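Local coordinates for protein CT398 (Chlamydia trachomatis, PDB 4ILO) that is of unknown function but, joining a long coiled-coil hairpin to a C4-type zinc ribbon, may bind DNA or RNA, at residues A13-D18 / R192-I197; E30-L35 / E151-I156; A40-I45 / S137-S142; Q9-I14 / E172-E177. One frame throughout, in Å; residues are numbered along the deposited sequence.

In the fold
From the N terminus, helix 2-86 supplies the first segment of every contact. Residues 9-14 pair with the connection 172-177, which runs into helix 176-189, in interaction 4, and the overlapping residues 13-18 with 192-197 in interaction 1. These two share Ala13 and Ile14, touch each other through Val194, and close the longest loops, setting out from one shared stretch and ending in turn at 172-177 and 192-197. Further along the helix, interaction 2 (30-35 with 151-156) lies within both loops, and interaction 3 (40-45 with 137-142) within interaction 2, joining helix 2-86 to helix 90-171 as a hairpin. Interactions 4 and 1 hold the connection and the start of strand 194-198 to helix 2-86.

Interaction 1 of 4, residues A13-D18 / R192-I197; sequences AIQELD and RVVVPI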
# COMPACT_ATOMS: atom_id res chain seq x y z
N ALA A 13 -18.22 -28.60 16.47
CA ALA A 13 -18.51 -28.35 15.06
C ALA A 13 -18.54 -26.86 14.76
O ALA A 13 -18.15 -26.43 13.66
CB ALA A 13 -19.84 -28.99 14.65
N ILE A 14 -19.01 -26.05 15.72
CA ILE A 14 -18.91 -24.60 15.56
C ILE A 14 -17.45 -24.18 15.52
O ILE A 14 -17.06 -23.27 14.78
CB ILE A 14 -19.67 -23.91 16.70
CG1 ILE A 14 -21.17 -24.14 16.50
CG2 ILE A 14 -19.30 -22.45 16.78
CD1 ILE A 14 -21.96 -23.91 17.70
N GLN A 15 -16.62 -24.83 16.34
CA GLN A 15 -15.22 -24.48 16.41
C GLN A 15 -14.53 -24.70 15.07
O GLN A 15 -13.65 -23.93 14.68
CB GLN A 15 -14.54 -25.28 17.51
CG GLN A 15 -13.16 -24.87 17.77
CD GLN A 15 -12.55 -25.61 18.91
OE1 GLN A 15 -12.12 -25.01 19.89
NE2 GLN A 15 -12.52 -26.94 18.81
N GLU A 16 -14.93 -25.75 14.33
CA GLU A 16 -14.30 -25.96 13.02
C GLU A 16 -14.67 -24.85 12.03
O GLU A 16 -13.83 -24.42 11.22
CB GLU A 16 -14.67 -27.35 12.47
CG GLU A 16 -14.05 -28.49 13.27
CD GLU A 16 -12.53 -28.29 13.47
OE1 GLU A 16 -11.78 -28.22 12.46
OE2 GLU A 16 -12.09 -28.21 14.65
N LEU A 17 -15.91 -24.34 12.12
CA LEU A 17 -16.29 -23.21 11.29
C LEU A 17 -15.49 -21.96 11.67
O LEU A 17 -14.94 -21.28 10.80
CB LEU A 17 -17.79 -22.95 11.39
CG LEU A 17 -18.65 -24.14 10.95
CD1 LEU A 17 -20.15 -23.88 11.23
CD2 LEU A 17 -18.40 -24.50 9.48
N ASP A 18 -15.39 -21.69 12.97
CA ASP A 18 -14.63 -20.53 13.41
C ASP A 18 -13.16 -20.59 12.97
O ASP A 18 -12.58 -19.56 12.60
CB ASP A 18 -14.79 -20.33 14.91
CG ASP A 18 -16.16 -19.75 15.26
OD1 ASP A 18 -16.65 -18.96 14.44
OD2 ASP A 18 -16.74 -20.10 16.33
N ARG A 192 -7.91 -23.34 18.41
CA ARG A 192 -8.87 -24.25 19.04
C ARG A 192 -8.80 -24.09 20.55
O ARG A 192 -7.72 -24.23 21.15
CB ARG A 192 -8.64 -25.70 18.63
CG ARG A 192 -9.18 -25.95 17.22
CD ARG A 192 -8.97 -27.39 16.68
NE ARG A 192 -9.40 -27.47 15.27
CZ ARG A 192 -8.66 -27.06 14.22
NH1 ARG A 192 -7.42 -26.58 14.37
NH2 ARG A 192 -9.15 -27.17 13.00
N VAL A 193 -9.94 -23.80 21.15
CA VAL A 193 -10.02 -23.59 22.59
C VAL A 193 -10.83 -24.68 23.33
O VAL A 193 -10.82 -24.72 24.58
CB VAL A 193 -10.56 -22.18 22.88
CG1 VAL A 193 -9.54 -21.11 22.33
CG2 VAL A 193 -11.92 -22.00 22.23
N VAL A 194 -11.57 -25.53 22.62
CA VAL A 194 -12.16 -26.74 23.17
C VAL A 194 -11.30 -27.88 22.64
O VAL A 194 -11.37 -28.20 21.45
CB VAL A 194 -13.62 -26.91 22.75
CG1 VAL A 194 -14.27 -28.14 23.48
CG2 VAL A 194 -14.42 -25.66 23.04
N VAL A 195 -10.45 -28.44 23.50
CA VAL A 195 -9.39 -29.31 22.99
C VAL A 195 -9.33 -30.61 23.78
O VAL A 195 -9.65 -30.63 24.98
CB VAL A 195 -8.01 -28.62 23.05
CG1 VAL A 195 -8.00 -27.32 22.18
CG2 VAL A 195 -7.57 -28.37 24.51
N PRO A 196 -8.92 -31.72 23.18
CA PRO A 196 -8.92 -32.99 23.90
C PRO A 196 -7.60 -33.21 24.65
O PRO A 196 -6.57 -32.56 24.38
CB PRO A 196 -9.12 -34.03 22.79
CG PRO A 196 -8.44 -33.39 21.57
CD PRO A 196 -8.62 -31.88 21.73
N ILE A 197 -7.68 -34.09 25.65
CA ILE A 197 -6.50 -34.67 26.30
C ILE A 197 -5.80 -35.59 25.30
O ILE A 197 -6.40 -36.54 24.79
CB ILE A 197 -6.91 -35.51 27.52
CG1 ILE A 197 -7.87 -34.79 28.46
CG2 ILE A 197 -5.65 -35.99 28.27
CD1 ILE A 197 -7.20 -33.88 29.39
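Gln15 of the helix offers its side-chain amide to the backbone of Val193 and Val194, and meets both the N-H and the C=O of Val194 with that one group. OE1 accepts two N-H groups: that of Val194 comes in the carbonyl plane on a lone pair, nearly straight, with Val194 N to Gln15 OE1 2.8 Å, while that of Val193 is tilted from the plane and more bent. NE2 completes the pairing by donating to Val194 O at 3.1 Å. Glutamine suits this place because one flat group both gives and accepts, and CG lies anti to the backbone N (chi1 -173°), from where the extended chain spans the gap. Alongside, Glu16 and Arg192 form a side-on salt bridge with carboxylate and guanidinium nearly coplanar: Arg192 NE meets Glu16 OE2 at 2.9 Å and Arg192 NH2 meets Glu16 OE1 at 2.9 Å, each oxygen using its syn lone pair. In the second shell, Tyr182 packs on Gln15 and Val193 and hydrogen-bonds Asp18, while Arg231 binds Arg192 O. Backbone bonds from Val193 and Val195 to Ile232 build the sheet, and Val193's side chain lies about 10 Å from the zinc. The arrangement docks a Cys4 zinc ribbon against the base of a coiled-coil hairpin.

Interaction 2 of 4, residues E30-L35 / E151-I156; sequences EHQNEL and ENIRKI
His31 and Ile153 sit at the centre of this antiparallel coiled-coil contact, in which helix 2-86 runs beside helix 90-171 with short-segment axes 10.4 Å apart and 157° between their directions. His31 comes first along the helix and works with several atoms. Its CB rests against Ile153 CG1 at 3.8 Å, and its imidazole passes on toward the next turn of the partner, where Ile156 CD1 approaches CD2 at the ring edge, near the ring plane, at 3.7 Å. The CB of Asn152 lies obliquely to the same ring, 4.0 Å from His31 NE2. Histidine is flat enough to fit beside Asn152 and Ile156, and its polar ring tolerates a partly exposed place; Glu34 OE1, one turn on, lies in the ring plane at its edge and could make a positive charge on the imidazole more likely. Gln32 follows at the margin. Its side chain crosses that of Ile153 at about a right angle, Gln32 CG lying 3.9 Å from Ile153 CD1, so the methylene makes the contact and the chain runs on extended beyond it. Ile149 of the second helix also touches His31 and Leu35, and Leu24 and Val27 of the first helix cover Ile156, which continues the apolar seam in both directions. Leu35, one turn beyond His31, reaches Ile153 more loosely: its CD1 lies 4.3 Å from Ile153 CD1.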
# COMPACT_ATOMS: atom_id res chain seq x y z
N GLU A 30 -4.12 -10.71 3.76
CA GLU A 30 -2.86 -10.85 3.01
C GLU A 30 -3.02 -10.46 1.54
O GLU A 30 -2.15 -9.79 0.96
CB GLU A 30 -2.31 -12.27 3.14
CG GLU A 30 -1.73 -12.62 4.52
CD GLU A 30 -1.50 -14.12 4.69
OE1 GLU A 30 -1.77 -14.87 3.71
OE2 GLU A 30 -1.06 -14.56 5.79
N HIS A 31 -4.13 -10.87 0.90
CA HIS A 31 -4.42 -10.44 -0.46
C HIS A 31 -4.59 -8.92 -0.54
O HIS A 31 -4.12 -8.29 -1.50
CB HIS A 31 -5.68 -11.13 -0.99
CG HIS A 31 -5.52 -12.59 -1.25
ND1 HIS A 31 -4.33 -13.14 -1.69
CD2 HIS A 31 -6.39 -13.62 -1.14
CE1 HIS A 31 -4.48 -14.45 -1.83
NE2 HIS A 31 -5.72 -14.77 -1.50
N GLN A 32 -5.26 -8.32 0.45
CA GLN A 32 -5.43 -6.87 0.44
C GLN A 32 -4.10 -6.14 0.60
O GLN A 32 -3.88 -5.09 -0.02
CB GLN A 32 -6.42 -6.42 1.52
CG GLN A 32 -7.87 -6.85 1.28
CD GLN A 32 -8.75 -6.55 2.49
OE1 GLN A 32 -8.28 -6.56 3.61
NE2 GLN A 32 -10.02 -6.26 2.25
N ASN A 33 -3.19 -6.67 1.41
CA ASN A 33 -1.86 -6.07 1.50
C ASN A 33 -1.13 -6.14 0.16
O ASN A 33 -0.44 -5.19 -0.21
CB ASN A 33 -1.01 -6.80 2.54
CG ASN A 33 -1.61 -6.76 3.92
OD1 ASN A 33 -2.54 -5.98 4.20
ND2 ASN A 33 -1.06 -7.59 4.82
N GLU A 34 -1.25 -7.28 -0.53
CA GLU A 34 -0.62 -7.48 -1.84
C GLU A 34 -1.17 -6.49 -2.87
O GLU A 34 -0.41 -6.00 -3.71
CB GLU A 34 -0.84 -8.92 -2.30
CG GLU A 34 0.27 -9.55 -3.17
CD GLU A 34 -0.00 -11.05 -3.48
OE1 GLU A 34 -1.03 -11.61 -2.98
OE2 GLU A 34 0.81 -11.68 -4.22
N LEU A 35 -2.47 -6.19 -2.80
CA LEU A 35 -3.07 -5.17 -3.68
C LEU A 35 -2.55 -3.77 -3.37
O LEU A 35 -2.13 -3.03 -4.27
CB LEU A 35 -4.60 -5.19 -3.52
CG LEU A 35 -5.42 -6.19 -4.34
CD1 LEU A 35 -6.94 -5.92 -4.22
CD2 LEU A 35 -4.99 -6.17 -5.81
N GLU A 151 -10.52 -11.49 -7.51
CA GLU A 151 -11.42 -12.62 -7.61
C GLU A 151 -11.23 -13.59 -6.45
O GLU A 151 -12.20 -14.21 -5.98
CB GLU A 151 -11.25 -13.34 -8.95
CG GLU A 151 -12.32 -14.42 -9.22
CD GLU A 151 -13.72 -13.83 -9.41
OE1 GLU A 151 -13.81 -12.81 -10.13
OE2 GLU A 151 -14.70 -14.39 -8.85
N ASN A 152 -10.00 -13.75 -5.96
CA ASN A 152 -9.79 -14.62 -4.81
C ASN A 152 -10.48 -14.04 -3.57
O ASN A 152 -11.16 -14.77 -2.85
CB ASN A 152 -8.29 -14.83 -4.56
CG ASN A 152 -7.63 -15.80 -5.57
OD1 ASN A 152 -8.12 -15.99 -6.70
ND2 ASN A 152 -6.52 -16.41 -5.17
N ILE A 153 -10.33 -12.74 -3.35
CA ILE A 153 -11.08 -12.08 -2.29
C ILE A 153 -12.58 -12.31 -2.45
O ILE A 153 -13.26 -12.67 -1.48
CB ILE A 153 -10.74 -10.58 -2.26
CG1 ILE A 153 -9.31 -10.37 -1.76
CG2 ILE A 153 -11.74 -9.84 -1.38
CD1 ILE A 153 -8.82 -8.93 -1.88
N ARG A 154 -13.12 -12.09 -3.66
CA ARG A 154 -14.54 -12.35 -3.88
C ARG A 154 -14.91 -13.75 -3.39
O ARG A 154 -15.90 -13.93 -2.67
CB ARG A 154 -14.91 -12.21 -5.36
CG ARG A 154 -15.01 -10.78 -5.86
CD ARG A 154 -15.15 -10.69 -7.39
NE ARG A 154 -14.64 -9.41 -7.90
CZ ARG A 154 -13.63 -9.27 -8.76
NH1 ARG A 154 -13.00 -10.34 -9.26
NH2 ARG A 154 -13.24 -8.05 -9.15
N LYS A 155 -14.11 -14.74 -3.79
CA LYS A 155 -14.44 -16.12 -3.45
C LYS A 155 -14.25 -16.39 -1.97
O LYS A 155 -14.92 -17.26 -1.40
CB LYS A 155 -13.62 -17.09 -4.31
CG LYS A 155 -13.98 -17.02 -5.78
CD LYS A 155 -13.06 -17.85 -6.66
CE LYS A 155 -13.28 -17.55 -8.15
NZ LYS A 155 -12.10 -17.91 -8.99
N ILE A 156 -13.35 -15.64 -1.32
CA ILE A 156 -13.23 -15.72 0.13
C ILE A 156 -14.48 -15.14 0.79
O ILE A 156 -15.06 -15.73 1.71
CB ILE A 156 -11.98 -14.99 0.62
CG1 ILE A 156 -10.72 -15.82 0.40
CG2 ILE A 156 -12.13 -14.68 2.11
CD1 ILE A 156 -9.43 -14.98 0.47

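Interaction 3 of 4, residues A40-I45 / S137-S142; sequences ALKTDI and STENSS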
# COMPACT_ATOMS: atom_id res chain seq x y z
N ALA A 40 0.57 0.93 -4.53
CA ALA A 40 1.59 1.86 -4.07
C ALA A 40 2.79 1.91 -5.03
O ALA A 40 3.45 2.94 -5.14
CB ALA A 40 2.02 1.47 -2.65
N LEU A 41 3.11 0.81 -5.70
CA LEU A 41 4.19 0.87 -6.67
C LEU A 41 3.79 1.76 -7.84
O LEU A 41 4.61 2.55 -8.34
CB LEU A 41 4.59 -0.54 -7.11
CG LEU A 41 5.74 -0.65 -8.13
CD1 LEU A 41 7.10 -0.51 -7.48
CD2 LEU A 41 5.68 -1.99 -8.86
N LYS A 42 2.52 1.66 -8.27
CA LYS A 42 2.05 2.54 -9.34
C LYS A 42 1.95 3.97 -8.86
O LYS A 42 2.32 4.90 -9.58
CB LYS A 42 0.68 2.11 -9.86
CG LYS A 42 0.65 0.70 -10.47
CD LYS A 42 -0.66 0.38 -11.19
CE LYS A 42 -1.77 -0.07 -10.24
NZ LYS A 42 -2.88 -0.65 -11.04
N THR A 43 1.45 4.18 -7.64
CA THR A 43 1.25 5.55 -7.21
C THR A 43 2.58 6.27 -7.09
O THR A 43 2.68 7.47 -7.39
CB THR A 43 0.46 5.57 -5.92
OG1 THR A 43 -0.88 5.16 -6.21
CG2 THR A 43 0.46 6.99 -5.33
N ASP A 44 3.63 5.55 -6.69
CA ASP A 44 4.95 6.15 -6.64
C ASP A 44 5.41 6.57 -8.03
O ASP A 44 6.05 7.63 -8.20
CB ASP A 44 5.94 5.17 -6.02
CG ASP A 44 7.32 5.76 -5.91
OD1 ASP A 44 7.47 6.72 -5.13
OD2 ASP A 44 8.25 5.29 -6.62
N ILE A 45 5.12 5.76 -9.05
CA ILE A 45 5.60 6.13 -10.38
C ILE A 45 4.80 7.32 -10.90
O ILE A 45 5.34 8.18 -11.59
CB ILE A 45 5.59 4.95 -11.35
CG1 ILE A 45 6.51 3.84 -10.87
CG2 ILE A 45 6.08 5.41 -12.70
CD1 ILE A 45 6.27 2.53 -11.60
N SER A 137 4.51 -0.17 -18.29
CA SER A 137 4.94 -1.56 -18.13
C SER A 137 4.50 -2.13 -16.79
O SER A 137 4.10 -3.30 -16.71
CB SER A 137 6.46 -1.67 -18.27
OG SER A 137 6.85 -1.38 -19.59
N THR A 138 4.56 -1.34 -15.73
CA THR A 138 4.14 -1.82 -14.43
C THR A 138 2.65 -2.14 -14.43
O THR A 138 2.24 -3.24 -14.04
CB THR A 138 4.49 -0.75 -13.38
OG1 THR A 138 5.91 -0.55 -13.35
CG2 THR A 138 3.99 -1.14 -11.99
N GLU A 139 1.82 -1.20 -14.90
CA GLU A 139 0.39 -1.46 -15.06
C GLU A 139 0.14 -2.72 -15.89
O GLU A 139 -0.64 -3.59 -15.51
CB GLU A 139 -0.29 -0.26 -15.72
CG GLU A 139 -0.31 0.99 -14.84
CD GLU A 139 -1.06 2.16 -15.49
OE1 GLU A 139 -1.72 2.92 -14.74
OE2 GLU A 139 -0.99 2.33 -16.74
N ASN A 140 0.81 -2.83 -17.03
CA ASN A 140 0.61 -4.00 -17.87
C ASN A 140 0.99 -5.28 -17.13
O ASN A 140 0.24 -6.25 -17.14
CB ASN A 140 1.37 -3.85 -19.19
CG ASN A 140 1.12 -5.01 -20.15
OD1 ASN A 140 0.25 -4.94 -21.03
ND2 ASN A 140 1.88 -6.09 -19.98
N SER A 141 2.17 -5.31 -16.49
CA SER A 141 2.63 -6.54 -15.85
C SER A 141 1.75 -6.92 -14.67
O SER A 141 1.85 -8.05 -14.19
CB SER A 141 4.05 -6.38 -15.32
OG SER A 141 4.98 -6.59 -16.36
N SER A 142 0.91 -6.01 -14.20
CA SER A 142 0.23 -6.22 -12.94
C SER A 142 -1.27 -6.37 -13.07
O SER A 142 -1.90 -6.83 -12.11
CB SER A 142 0.54 -5.05 -11.98
OG SER A 142 -0.28 -3.93 -12.27
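Lys42 lies against Thr138 and Glu139 where the two long arms of the antiparallel coiled-coil hairpin run side by side, their short-segment axes 10.3 Å apart and 165° between directions. From CB, which points toward the partner helix, the chain leads to CG, placed beside the backbone N and anti to the carbonyl carbon (chi1 -61°); this methylene meets Thr138 CG2 at 4.1 Å. CD follows and packs on Glu139 CG at 3.7 Å, the two chains crossing at about a right angle with aliphatic parts in touch. The chain then bends, chi3 of -82° turning CE aside, and NZ ends in a salt bridge with Glu146 OE1. Ser142 OG hydrogen-bonds that same carboxylate oxygen, so one acceptor serves both residues. Glu139 directs its own charge elsewhere: OE1 pairs with Arg46 NH2 and remains 5.3 Å from Lys42 NZ, where the opposite charges may still attract weakly. Lysine thus suits the border of the seam, an apolar stem with a charged end. Thr138 is equally two-sided. Its OG1 hydrogen-bonds Ser134 O one turn back, as helical threonines commonly do, while its CG2 meets Leu41 and Lys42. Ile45 meets Thr138 tip to tip, Ile45 CD1 lying 3.6 Å from Thr138 OG1, and is backed by Ser134 and Leu135. On the methyl side, Leu41 CD2 touches Thr138 CG2 at 3.7 Å.

Interaction 4 of 4, residues Q9-I14 / E172-E177; sequences QSILAI and ETTDPE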
# COMPACT_ATOMS: atom_id res chain seq x y z
N GLN A 9 -20.08 -32.03 21.22
CA GLN A 9 -20.15 -32.28 19.78
C GLN A 9 -20.59 -31.02 19.03
O GLN A 9 -20.07 -30.71 17.94
CB GLN A 9 -21.11 -33.45 19.53
CG GLN A 9 -20.91 -34.15 18.17
CD GLN A 9 -21.83 -35.40 17.99
OE1 GLN A 9 -22.48 -35.86 18.93
NE2 GLN A 9 -21.85 -35.93 16.76
N SER A 10 -21.51 -30.26 19.62
CA SER A 10 -22.04 -29.08 18.95
C SER A 10 -21.02 -27.93 18.89
O SER A 10 -20.86 -27.30 17.85
CB SER A 10 -23.32 -28.61 19.62
OG SER A 10 -23.84 -27.48 18.96
N ILE A 11 -20.37 -27.62 20.01
CA ILE A 11 -19.34 -26.59 20.03
C ILE A 11 -18.13 -27.02 19.23
O ILE A 11 -17.46 -26.19 18.61
CB ILE A 11 -18.93 -26.26 21.48
CG1 ILE A 11 -18.38 -24.84 21.57
CG2 ILE A 11 -17.88 -27.26 21.97
CD1 ILE A 11 -19.35 -23.76 21.26
N LEU A 12 -17.81 -28.31 19.22
CA LEU A 12 -16.71 -28.77 18.38
C LEU A 12 -16.98 -28.43 16.92
O LEU A 12 -16.08 -27.95 16.22
CB LEU A 12 -16.44 -30.26 18.61
CG LEU A 12 -15.65 -30.49 19.92
CD1 LEU A 12 -15.57 -31.95 20.33
CD2 LEU A 12 -14.22 -29.91 19.83
N ALA A 13 -18.22 -28.60 16.47
CA ALA A 13 -18.51 -28.35 15.06
C ALA A 13 -18.54 -26.86 14.76
O ALA A 13 -18.15 -26.43 13.66
CB ALA A 13 -19.84 -28.99 14.65
N ILE A 14 -19.01 -26.05 15.72
CA ILE A 14 -18.91 -24.60 15.56
C ILE A 14 -17.45 -24.18 15.52
O ILE A 14 -17.06 -23.27 14.78
CB ILE A 14 -19.67 -23.91 16.70
CG1 ILE A 14 -21.17 -24.14 16.50
CG2 ILE A 14 -19.30 -22.45 16.78
CD1 ILE A 14 -21.96 -23.91 17.70
N GLU A 172 -27.96 -22.04 17.26
CA GLU A 172 -29.32 -22.11 17.77
C GLU A 172 -29.48 -23.28 18.74
O GLU A 172 -29.98 -23.09 19.86
CB GLU A 172 -30.34 -22.13 16.61
CG GLU A 172 -30.24 -20.80 15.80
CD GLU A 172 -31.22 -20.63 14.63
OE1 GLU A 172 -31.98 -21.57 14.32
OE2 GLU A 172 -31.21 -19.53 14.03
N THR A 173 -28.98 -24.47 18.38
CA THR A 173 -29.13 -25.68 19.19
C THR A 173 -27.95 -25.95 20.14
O THR A 173 -27.83 -27.08 20.66
CB THR A 173 -29.36 -26.90 18.29
OG1 THR A 173 -28.52 -26.80 17.13
CG2 THR A 173 -30.82 -26.99 17.84
N THR A 174 -27.08 -24.96 20.38
CA THR A 174 -25.85 -25.14 21.16
C THR A 174 -26.04 -24.59 22.58
O THR A 174 -26.73 -23.57 22.77
CB THR A 174 -24.66 -24.45 20.46
OG1 THR A 174 -23.43 -25.12 20.80
CG2 THR A 174 -24.56 -22.95 20.83
N ASP A 175 -25.43 -25.26 23.57
CA ASP A 175 -25.58 -24.83 24.96
C ASP A 175 -25.05 -23.41 25.14
O ASP A 175 -23.88 -23.16 24.84
CB ASP A 175 -24.86 -25.72 25.97
CG ASP A 175 -25.01 -25.18 27.41
OD1 ASP A 175 -26.15 -24.83 27.82
OD2 ASP A 175 -24.00 -25.07 28.14
N PRO A 176 -25.86 -22.47 25.65
CA PRO A 176 -25.42 -21.06 25.63
C PRO A 176 -24.40 -20.69 26.69
O PRO A 176 -23.68 -19.70 26.52
CB PRO A 176 -26.73 -20.27 25.78
CG PRO A 176 -27.67 -21.19 26.38
CD PRO A 176 -27.29 -22.59 25.98
N GLU A 177 -24.29 -21.47 27.77
CA GLU A 177 -23.27 -21.21 28.78
C GLU A 177 -21.89 -21.63 28.27
O GLU A 177 -20.89 -20.91 28.46
CB GLU A 177 -23.64 -22.00 30.04
CG GLU A 177 -25.01 -21.64 30.55
CD GLU A 177 -25.06 -20.22 31.06
OE1 GLU A 177 -24.00 -19.71 31.46
OE2 GLU A 177 -26.16 -19.63 31.07
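Ser10 and Thr174 meet hydroxyl to hydroxyl, and no ring, amide or carboxylate presents a face or an edge across the contact. Of the flat groups in the connection, the carboxylate of Asp175 is engaged by the helix that follows it: at the N-cap of helix 176-189 its OD2 accepts from Leu178 N. The contact joins the start of the hairpin's first arm, helix 2-86, to the short connection by which the chain leaves helix 90-171 and enters the next helix. Its single polar link is the hydrogen bond between Ser10 OG and Thr174 OG1, 3.0 Å long, in which either hydroxyl could be the donor. Ser10 holds OG anti to its backbone N (chi1 -179°), beside the carbonyl carbon, which carries the oxygen out from the helix toward the connection. Serine is apt here because a small side chain lets the backbones come close, with CA atoms of Ser10 and Thr174 5.9 Å apart. Thr174 likewise sets OG1 anti to its N, and its CG2 comes within 4.2 Å of Ile14 CD1. Threonine suits this buried place because its hydroxyl can bond Ser10 while isoleucine methyls approach the same oxygen. Ile11 CD1 lies 4.3 Å from Thr174 OG1, and Phe179 of the following helix, which Ile11 also touches, packs on the Thr174 side chain. One turn beyond Ser10, Ile14 meets Thr174 tip to tip, its CD1 3.6 Å from Thr174 OG1 and 3.9 Å from Thr174 CB.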